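Local coordinates for protein transcriptional regulator, IclR family (Alicyclobacillus acidocaldarius subsp. acidocaldarius, PDB 5TJJ) that probably binds DNA and regulates transcription as a member of the IclR family of regulators, at residues Gln137-Tyr142 with Gly198-Gly203; Asp114-Ile119 with Ala144-Cys149; Asn173-Glu178 with Val182-Glu187. All coordinates share one frame; numbering follows the deposited sequence.

Interaction 1. Residues Gln137-Tyr142 with Gly198-Gly203; sequences QQFPVY and GELWPG
Phe139, on the short strand 138-140, has its CA 9.6 Å from the CA of Leu200 in the loop 198-203, so the two backbones stay well apart and the gap between them is bridged by side chains without any hydrogen bond. The Phe139 ring meets both partners of the loop. One ortho carbon, Phe139 CD1, lies 3.8 Å from Leu200 CD1, and the neighbouring ring carbon Phe139 CE1 comes to 3.7 Å from Trp201 CZ2. Phe139 CZ then meets Trp201 CH2 at 3.8 Å, so the CE1 and CZ end of the phenyl group meets the CZ2 and CH2 end of the indole. The two ring planes stand 85° apart, in an oblique pairing. Strand 138-140 forms one border of the six-stranded antiparallel sheet in the C-terminal, probably GAF-like domain of this IclR-family protein, and the 198-203 loop joins strand 194-197, at the other border, to its neighbour 204-212. The contact thus brings one edge strand against the loop that leaves the other. In Trp201, chi1 of -64° sets CG anti to the carbonyl carbon and beside the backbone N, which leaves the CZ2 and CH2 end of the indole against Phe139. Gln137 runs past it the opposite way with an extended chain, its OE1 at the indole edge, 4.1 Å from Trp201 CZ2. Leu200 rests on Ala144 and Tyr170 as well.

Interaction 2. Residues Asp114-Ile119 with Ala144-Cys149; sequences DRVIYI and AAFGRC
Tyr118 and Phe146 make the aromatic part of this contact, an offset edge-to-face pair in which the tyrosine turns its edge to the face of the phenylalanine. Their centroids are 5.7 Å apart and the planes meet at 67°. The hydroxyl end leads: Tyr118 OH is 3.5 Å from Phe146 CE2, and Tyr118 CE1 follows at 4.1 Å from that same carbon. Phe146 holds its ring out from the helix with CG lodged between its backbone N and carbonyl carbon (chi1 58°), which carries it across to the strand.

The aliphatic part comes from Val116, two residues along strand 115-122. Its CG2 methyl comes obliquely to the phenylalanine ring, 3.7 Å from Phe146 CE1 and 4.0 Å from Phe146 CD1. Val116 and Tyr118 thus meet different parts of the ring from the same side of its plane, and an alanine in place of Phe146 would probably leave the Tyr118 edge without its aromatic face and open a gap beside the Val116 methyl.

No hydrogen bond crosses between the segments, in keeping with three buried, largely apolar side chains. Phe139, from the neighbouring strand, adds its ring to both Tyr118 and Phe146. Farther round the helix, Ala145 and Cys149 pack on strands 194-197 and 204-212. This is alpha-on-beta packing, helix 144-151 lying against the antiparallel sheet of the probably GAF-like C-terminal domain.

Interaction 3. Residues Asn173-Glu178 with Val182-Glu187; sequences NSITDE and VRLLQE
Ile175 and Leu184 supply the apolar contact, reaching toward each other tip to tip from the loop and from the helix. Ile175 CG1 lies 3.9 Å from Leu184 CD1. With chi1 at -45°, Ile175 places CG1 anti to its carbonyl carbon, beside the backbone N, which brings that branch to the leucine methyl. Ile175 also leans on Glu180 and Tyr181 of the same helix, and Leu184 touches Arg148 of helix 144-151.

The hydrogen bonding is of the backbone: Val182 N donates to Glu178 O over 3.1 Å and nearly straight, at 173°. Beside this bond the Val182 CG2 methyl sits 3.5 Å from Glu178 O, while the valine side chain packs on Trp159 and Leu163 of helix 156-164.

Charge enters through Glu178, whose carboxylate leads away from Val182 and forms a salt bridge with Arg164 at the end of helix 156-164. Just ahead of it, Asp177 occupies the N-cap position, with OD1 accepting a weak hydrogen bond from Glu179 N. Together these make a capped helix start: a loop enters helix 178-191 through an aspartate N-cap, Glu178 O is already engaged in an i to i+4 bond, and Ile175 folds back on the helix side.

Overall arrangement
Interaction 2 is the buried one, interaction 1 is partly buried, and interaction 3 lies at the surface, its centre about 23 Å from the centre of the chain. Interactions 1 and 2 share the six-stranded sheet: their strands 138-140 and 115-122 are neighbours, and their centres are about 8 Å apart. Both depend on aromatic and aliphatic packing without a crossing hydrogen bond, whereas interaction 3, within a helix and its lead-in loop, combines a backbone bond with one small apolar touch. Polar ties join them: Glu199 OE1 of interaction 1 forms a salt bridge with Arg148 NH1 of interaction 2 at 2.7 Å, and Ser174 OG of interaction 3 bonds to Glu199 O.

Interaction 1. Residues Gln137-Tyr142 with Gly198-Gly203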
loop_
_atom_site.group_PDB
_atom_site.type_symbol
_atom_site.label_atom_id
_atom_site.label_comp_id
_atom_site.label_asym_id
_atom_site.label_seq_id
_atom_site.Cartn_x
_atom_site.Cartn_y
_atom_site.Cartn_z
ATOM N N GLN A 137 3.100 -6.839 -26.860
ATOM C CA GLN A 137 3.859 -7.894 -27.506
ATOM C C GLN A 137 4.356 -8.904 -26.479
ATOM O O GLN A 137 4.911 -8.524 -25.444
ATOM C CB GLN A 137 5.043 -7.344 -28.291
ATOM C CG GLN A 137 5.501 -8.285 -29.408
ATOM C CD GLN A 137 6.732 -7.787 -30.164
ATOM O OE1 GLN A 137 7.280 -6.710 -29.878
ATOM N NE2 GLN A 137 7.180 -8.578 -31.133
ATOM N N GLN A 138 4.147 -10.177 -26.792
ATOM C CA GLN A 138 4.562 -11.280 -25.967
ATOM C C GLN A 138 5.752 -11.978 -26.585
ATOM O O GLN A 138 5.891 -12.015 -27.804
ATOM C CB GLN A 138 3.443 -12.292 -25.803
ATOM C CG GLN A 138 2.106 -11.709 -25.374
ATOM C CD GLN A 138 1.108 -12.787 -24.988
ATOM O OE1 GLN A 138 1.475 -13.841 -24.457
ATOM N NE2 GLN A 138 -0.153 -12.533 -25.251
ATOM N N PHE A 139 6.594 -12.540 -25.725
ATOM C CA PHE A 139 7.810 -13.235 -26.127
ATOM C C PHE A 139 8.000 -14.485 -25.278
ATOM O O PHE A 139 7.416 -14.599 -24.197
ATOM C CB PHE A 139 9.027 -12.364 -25.856
ATOM C CG PHE A 139 8.946 -11.005 -26.447
ATOM C CD1 PHE A 139 9.378 -10.775 -27.732
ATOM C CD2 PHE A 139 8.458 -9.944 -25.699
ATOM C CE1 PHE A 139 9.323 -9.506 -28.283
ATOM C CE2 PHE A 139 8.408 -8.672 -26.231
ATOM C CZ PHE A 139 8.838 -8.450 -27.529
ATOM N N PRO A 140 8.849 -15.409 -25.747
ATOM C CA PRO A 140 9.213 -16.511 -24.875
ATOM C C PRO A 140 10.083 -16.018 -23.724
ATOM O O PRO A 140 10.877 -15.073 -23.894
ATOM C CB PRO A 140 10.015 -17.431 -25.791
ATOM C CG PRO A 140 10.626 -16.492 -26.768
ATOM C CD PRO A 140 9.541 -15.493 -27.047
ATOM N N VAL A 141 9.900 -16.659 -22.571
ATOM C CA VAL A 141 10.626 -16.356 -21.348
ATOM C C VAL A 141 12.152 -16.477 -21.458
ATOM O O VAL A 141 12.847 -15.844 -20.673
ATOM C CB VAL A 141 10.126 -17.218 -20.149
ATOM C CG1 VAL A 141 10.477 -18.708 -20.329
ATOM C CG2 VAL A 141 10.645 -16.665 -18.808
ATOM N N TYR A 142 12.668 -17.263 -22.403
ATOM C CA TYR A 142 14.123 -17.343 -22.650
ATOM C C TYR A 142 14.744 -16.264 -23.558
ATOM O O TYR A 142 15.986 -16.192 -23.689
ATOM C CB TYR A 142 14.516 -18.730 -23.199
ATOM C CG TYR A 142 13.765 -19.219 -24.427
ATOM C CD1 TYR A 142 14.106 -18.766 -25.697
ATOM C CD2 TYR A 142 12.736 -20.170 -24.315
ATOM C CE1 TYR A 142 13.425 -19.216 -26.828
ATOM C CE2 TYR A 142 12.050 -20.626 -25.440
ATOM C CZ TYR A 142 12.402 -20.149 -26.697
ATOM O OH TYR A 142 11.748 -20.580 -27.831
ATOM N N GLY A 198 21.496 -8.264 -30.438
ATOM C CA GLY A 198 20.864 -8.797 -31.615
ATOM C C GLY A 198 20.346 -10.203 -31.469
ATOM O O GLY A 198 20.346 -10.938 -32.439
ATOM N N GLU A 199 19.861 -10.564 -30.284
ATOM C CA GLU A 199 19.364 -11.923 -30.039
ATOM C C GLU A 199 17.923 -12.102 -30.487
ATOM O O GLU A 199 17.580 -13.170 -30.968
ATOM C CB GLU A 199 19.565 -12.338 -28.587
ATOM C CG GLU A 199 21.032 -12.626 -28.271
ATOM C CD GLU A 199 21.298 -12.937 -26.797
ATOM O OE1 GLU A 199 20.527 -13.720 -26.177
ATOM O OE2 GLU A 199 22.293 -12.406 -26.245
ATOM N N LEU A 200 17.090 -11.072 -30.373
ATOM C CA LEU A 200 15.764 -11.095 -31.026
ATOM C C LEU A 200 15.665 -10.270 -32.303
ATOM O O LEU A 200 14.999 -10.684 -33.235
ATOM C CB LEU A 200 14.666 -10.608 -30.088
ATOM C CG LEU A 200 14.309 -11.521 -28.931
ATOM C CD1 LEU A 200 13.161 -10.867 -28.180
ATOM C CD2 LEU A 200 13.954 -12.938 -29.360
ATOM N N TRP A 201 16.277 -9.090 -32.331
ATOM C CA TRP A 201 16.156 -8.184 -33.476
ATOM C C TRP A 201 17.531 -7.821 -33.985
ATOM O O TRP A 201 18.343 -7.318 -33.227
ATOM C CB TRP A 201 15.450 -6.913 -33.045
ATOM C CG TRP A 201 14.060 -7.114 -32.607
ATOM C CD1 TRP A 201 13.026 -7.503 -33.378
ATOM C CD2 TRP A 201 13.539 -6.912 -31.298
ATOM N NE1 TRP A 201 11.888 -7.579 -32.633
ATOM C CE2 TRP A 201 12.171 -7.210 -31.350
ATOM C CE3 TRP A 201 14.097 -6.515 -30.080
ATOM C CZ2 TRP A 201 11.334 -7.105 -30.240
ATOM C CZ3 TRP A 201 13.262 -6.419 -28.955
ATOM C CH2 TRP A 201 11.894 -6.704 -29.054
ATOM N N PRO A 202 17.804 -8.055 -35.274
ATOM C CA PRO A 202 19.106 -7.601 -35.767
ATOM C C PRO A 202 19.265 -6.098 -35.521
ATOM O O PRO A 202 18.299 -5.360 -35.685
ATOM C CB PRO A 202 19.062 -7.908 -37.253
ATOM C CG PRO A 202 17.911 -8.812 -37.447
ATOM C CD PRO A 202 16.937 -8.521 -36.356
ATOM N N GLY A 203 20.441 -5.694 -35.041
ATOM C CA GLY A 203 20.755 -4.282 -34.769
ATOM C C GLY A 203 20.386 -3.719 -33.412
ATOM O O GLY A 203 20.801 -2.613 -33.088
#

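Interaction 2. Residues Asp114-Ile119 with Ala144-Cys149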
loop_
_atom_site.group_PDB
_atom_site.type_symbol
_atom_site.label_atom_id
_atom_site.label_comp_id
_atom_site.label_asym_id
_atom_site.label_seq_id
_atom_site.Cartn_x
_atom_site.Cartn_y
_atom_site.Cartn_z
ATOM N N ASP A 114 5.329 -19.914 -20.085
ATOM C CA ASP A 114 6.649 -19.540 -20.602
ATOM C C ASP A 114 6.646 -18.310 -21.522
ATOM O O ASP A 114 7.449 -18.226 -22.433
ATOM C CB ASP A 114 7.314 -20.743 -21.277
ATOM C CG ASP A 114 7.513 -21.932 -20.318
ATOM O OD1 ASP A 114 7.875 -21.733 -19.133
ATOM O OD2 ASP A 114 7.326 -23.087 -20.756
ATOM N N ARG A 115 5.733 -17.377 -21.275
ATOM C CA ARG A 115 5.680 -16.138 -22.027
ATOM C C ARG A 115 6.001 -14.974 -21.108
ATOM O O ARG A 115 5.815 -15.036 -19.883
ATOM C CB ARG A 115 4.295 -15.862 -22.656
ATOM C CG ARG A 115 3.640 -16.960 -23.473
ATOM C CD ARG A 115 4.381 -17.270 -24.757
ATOM N NE ARG A 115 4.108 -16.290 -25.816
ATOM C CZ ARG A 115 4.583 -16.368 -27.067
ATOM N NH1 ARG A 115 5.364 -17.398 -27.439
ATOM N NH2 ARG A 115 4.279 -15.411 -27.952
ATOM N N VAL A 116 6.441 -13.889 -21.735
ATOM C CA VAL A 116 6.564 -12.580 -21.091
ATOM C C VAL A 116 5.875 -11.564 -21.966
ATOM O O VAL A 116 5.704 -11.820 -23.164
ATOM C CB VAL A 116 8.031 -12.171 -20.858
ATOM C CG1 VAL A 116 8.702 -13.148 -19.891
ATOM C CG2 VAL A 116 8.826 -12.104 -22.132
ATOM N N ILE A 117 5.526 -10.412 -21.387
ATOM C CA ILE A 117 4.834 -9.354 -22.123
ATOM C C ILE A 117 5.340 -7.941 -21.759
ATOM O O ILE A 117 5.595 -7.637 -20.587
ATOM C CB ILE A 117 3.306 -9.498 -21.953
ATOM C CG1 ILE A 117 2.540 -8.563 -22.876
ATOM C CG2 ILE A 117 2.872 -9.262 -20.521
ATOM C CD1 ILE A 117 1.025 -8.719 -22.782
ATOM N N TYR A 118 5.518 -7.094 -22.777
ATOM C CA TYR A 118 5.716 -5.660 -22.556
ATOM C C TYR A 118 4.420 -5.036 -22.018
ATOM O O TYR A 118 3.364 -5.169 -22.633
ATOM C CB TYR A 118 6.099 -4.957 -23.854
ATOM C CG TYR A 118 7.492 -5.210 -24.385
ATOM C CD1 TYR A 118 8.453 -5.906 -23.643
ATOM C CD2 TYR A 118 7.862 -4.720 -25.641
ATOM C CE1 TYR A 118 9.728 -6.115 -24.135
ATOM C CE2 TYR A 118 9.148 -4.913 -26.147
ATOM C CZ TYR A 118 10.088 -5.614 -25.382
ATOM O OH TYR A 118 11.388 -5.844 -25.848
ATOM N N ILE A 119 4.501 -4.393 -20.858
ATOM C CA ILE A 119 3.345 -3.704 -20.261
ATOM C C ILE A 119 3.481 -2.175 -20.208
ATOM O O ILE A 119 2.559 -1.495 -19.834
ATOM C CB ILE A 119 2.983 -4.294 -18.885
ATOM C CG1 ILE A 119 4.118 -4.153 -17.888
ATOM C CG2 ILE A 119 2.635 -5.774 -19.005
ATOM C CD1 ILE A 119 3.657 -4.289 -16.439
ATOM N N ALA A 144 16.423 -13.279 -25.126
ATOM C CA ALA A 144 17.228 -12.051 -24.993
ATOM C C ALA A 144 17.500 -11.668 -23.513
ATOM O O ALA A 144 17.267 -12.485 -22.614
ATOM C CB ALA A 144 16.568 -10.903 -25.780
ATOM N N ALA A 145 17.993 -10.452 -23.266
ATOM C CA ALA A 145 18.396 -10.024 -21.923
ATOM C C ALA A 145 17.296 -10.154 -20.872
ATOM O O ALA A 145 17.540 -10.654 -19.750
ATOM C CB ALA A 145 18.927 -8.596 -21.948
ATOM N N PHE A 146 16.095 -9.714 -21.234
ATOM C CA PHE A 146 14.984 -9.736 -20.291
ATOM C C PHE A 146 14.486 -11.144 -19.954
ATOM O O PHE A 146 14.042 -11.367 -18.820
ATOM C CB PHE A 146 13.826 -8.807 -20.692
ATOM C CG PHE A 146 13.241 -9.085 -22.024
ATOM C CD1 PHE A 146 12.354 -10.134 -22.204
ATOM C CD2 PHE A 146 13.553 -8.273 -23.112
ATOM C CE1 PHE A 146 11.802 -10.386 -23.454
ATOM C CE2 PHE A 146 12.998 -8.519 -24.357
ATOM C CZ PHE A 146 12.112 -9.569 -24.523
ATOM N N GLY A 147 14.546 -12.063 -20.922
ATOM C CA GLY A 147 14.251 -13.461 -20.686
ATOM C C GLY A 147 15.165 -14.062 -19.619
ATOM O O GLY A 147 14.708 -14.598 -18.605
ATOM N N ARG A 148 16.466 -13.927 -19.836
ATOM C CA ARG A 148 17.462 -14.375 -18.873
ATOM C C ARG A 148 17.311 -13.794 -17.452
ATOM O O ARG A 148 17.721 -14.442 -16.477
ATOM C CB ARG A 148 18.857 -14.014 -19.381
ATOM C CG ARG A 148 19.292 -14.804 -20.592
ATOM C CD ARG A 148 20.805 -14.799 -20.730
ATOM N NE ARG A 148 21.273 -13.624 -21.445
ATOM C CZ ARG A 148 21.159 -13.435 -22.751
ATOM N NH1 ARG A 148 20.598 -14.357 -23.538
ATOM N NH2 ARG A 148 21.626 -12.318 -23.272
ATOM N N CYS A 149 16.778 -12.577 -17.330
ATOM C CA CYS A 149 16.538 -12.033 -16.004
ATOM C C CYS A 149 15.417 -12.720 -15.260
ATOM O O CYS A 149 15.473 -12.760 -14.050
ATOM C CB CYS A 149 16.261 -10.542 -16.020
ATOM S SG CYS A 149 17.714 -9.559 -16.349
#

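Interaction 3. Residues Asn173-Glu178 with Val182-Glu187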
loop_
_atom_site.group_PDB
_atom_site.type_symbol
_atom_site.label_atom_id
_atom_site.label_comp_id
_atom_site.label_asym_id
_atom_site.label_seq_id
_atom_site.Cartn_x
_atom_site.Cartn_y
_atom_site.Cartn_z
ATOM N N ASN A 173 22.802 -14.402 -34.004
ATOM C CA ASN A 173 23.395 -14.148 -32.687
ATOM C C ASN A 173 22.600 -14.742 -31.550
ATOM O O ASN A 173 23.012 -14.598 -30.404
ATOM C CB ASN A 173 23.503 -12.647 -32.408
ATOM C CG ASN A 173 24.200 -11.886 -33.514
ATOM O OD1 ASN A 173 24.888 -12.463 -34.333
ATOM N ND2 ASN A 173 24.019 -10.563 -33.529
ATOM N N SER A 174 21.455 -15.361 -31.835
ATOM C CA SER A 174 20.711 -16.112 -30.825
ATOM C C SER A 174 21.575 -17.182 -30.173
ATOM O O SER A 174 22.407 -17.823 -30.817
ATOM C CB SER A 174 19.458 -16.776 -31.404
ATOM O OG SER A 174 18.385 -15.866 -31.457
ATOM N N ILE A 175 21.370 -17.350 -28.875
ATOM C CA ILE A 175 22.072 -18.346 -28.109
ATOM C C ILE A 175 21.159 -19.545 -28.157
ATOM O O ILE A 175 20.027 -19.500 -27.669
ATOM C CB ILE A 175 22.309 -17.932 -26.637
ATOM C CG1 ILE A 175 22.807 -16.475 -26.511
ATOM C CG2 ILE A 175 23.298 -18.898 -25.996
ATOM C CD1 ILE A 175 23.983 -16.095 -27.395
ATOM N N THR A 176 21.651 -20.576 -28.821
ATOM C CA THR A 176 21.050 -21.902 -28.856
ATOM C C THR A 176 21.940 -23.025 -28.282
ATOM O O THR A 176 21.461 -24.138 -28.115
ATOM C CB THR A 176 20.709 -22.257 -30.314
ATOM O OG1 THR A 176 21.878 -22.115 -31.138
ATOM C CG2 THR A 176 19.623 -21.321 -30.825
ATOM N N ASP A 177 23.222 -22.746 -28.021
ATOM C CA ASP A 177 24.122 -23.675 -27.332
ATOM C C ASP A 177 23.746 -23.793 -25.848
ATOM O O ASP A 177 23.889 -22.826 -25.097
ATOM C CB ASP A 177 25.570 -23.181 -27.469
ATOM C CG ASP A 177 26.601 -24.108 -26.809
ATOM O OD1 ASP A 177 26.279 -25.261 -26.421
ATOM O OD2 ASP A 177 27.764 -23.667 -26.692
ATOM N N GLU A 178 23.312 -24.986 -25.434
ATOM C CA GLU A 178 22.838 -25.226 -24.067
ATOM C C GLU A 178 23.858 -24.933 -22.978
ATOM O O GLU A 178 23.514 -24.316 -21.967
ATOM C CB GLU A 178 22.327 -26.652 -23.919
ATOM C CG GLU A 178 21.059 -26.924 -24.719
ATOM C CD GLU A 178 21.028 -28.336 -25.274
ATOM O OE1 GLU A 178 21.084 -28.474 -26.526
ATOM O OE2 GLU A 178 20.976 -29.300 -24.458
ATOM N N VAL A 182 23.301 -21.879 -20.086
ATOM C CA VAL A 182 23.463 -22.131 -18.650
ATOM C C VAL A 182 24.527 -21.215 -18.047
ATOM O O VAL A 182 24.303 -20.638 -16.991
ATOM C CB VAL A 182 23.765 -23.623 -18.337
ATOM C CG1 VAL A 182 24.169 -23.826 -16.883
ATOM C CG2 VAL A 182 22.552 -24.477 -18.641
ATOM N N ARG A 183 25.659 -21.064 -18.722
ATOM C CA ARG A 183 26.704 -20.142 -18.262
ATOM C C ARG A 183 26.191 -18.686 -18.206
ATOM O O ARG A 183 26.471 -17.962 -17.246
ATOM C CB ARG A 183 27.969 -20.245 -19.141
ATOM C CG ARG A 183 29.227 -19.693 -18.477
ATOM C CD ARG A 183 30.430 -19.692 -19.422
ATOM N NE ARG A 183 30.197 -18.803 -20.570
ATOM C CZ ARG A 183 30.278 -17.465 -20.558
ATOM N NH1 ARG A 183 30.605 -16.797 -19.443
ATOM N NH2 ARG A 183 30.029 -16.783 -21.677
ATOM N N LEU A 184 25.446 -18.275 -19.232
ATOM C CA LEU A 184 24.783 -16.972 -19.231
ATOM C C LEU A 184 23.738 -16.799 -18.105
ATOM O O LEU A 184 23.651 -15.718 -17.515
ATOM C CB LEU A 184 24.150 -16.678 -20.600
ATOM C CG LEU A 184 25.165 -16.383 -21.706
ATOM C CD1 LEU A 184 24.452 -16.071 -22.999
ATOM C CD2 LEU A 184 26.085 -15.240 -21.306
ATOM N N LEU A 185 22.979 -17.845 -17.792
ATOM C CA LEU A 185 22.051 -17.752 -16.660
ATOM C C LEU A 185 22.812 -17.659 -15.337
ATOM O O LEU A 185 22.479 -16.830 -14.480
ATOM C CB LEU A 185 21.061 -18.903 -16.628
ATOM C CG LEU A 185 20.036 -18.944 -17.760
ATOM C CD1 LEU A 185 19.361 -20.311 -17.822
ATOM C CD2 LEU A 185 19.007 -17.838 -17.608
ATOM N N GLN A 186 23.841 -18.484 -15.178
ATOM C CA GLN A 186 24.659 -18.424 -13.970
ATOM C C GLN A 186 25.207 -17.025 -13.767
ATOM O O GLN A 186 25.086 -16.492 -12.653
ATOM C CB GLN A 186 25.785 -19.472 -13.962
ATOM C CG GLN A 186 25.358 -20.781 -13.328
ATOM C CD GLN A 186 26.111 -22.021 -13.824
ATOM O OE1 GLN A 186 27.005 -21.955 -14.674
ATOM N NE2 GLN A 186 25.720 -23.175 -13.296
ATOM N N GLU A 187 25.765 -16.418 -14.820
ATOM C CA GLU A 187 26.406 -15.116 -14.650
ATOM C C GLU A 187 25.374 -14.022 -14.389
ATOM O O GLU A 187 25.654 -13.116 -13.599
ATOM C CB GLU A 187 27.418 -14.757 -15.769
ATOM C CG GLU A 187 26.887 -13.948 -16.945
ATOM C CD GLU A 187 27.976 -13.420 -17.890
ATOM O OE1 GLU A 187 29.167 -13.420 -17.517
ATOM O OE2 GLU A 187 27.629 -12.971 -19.022
#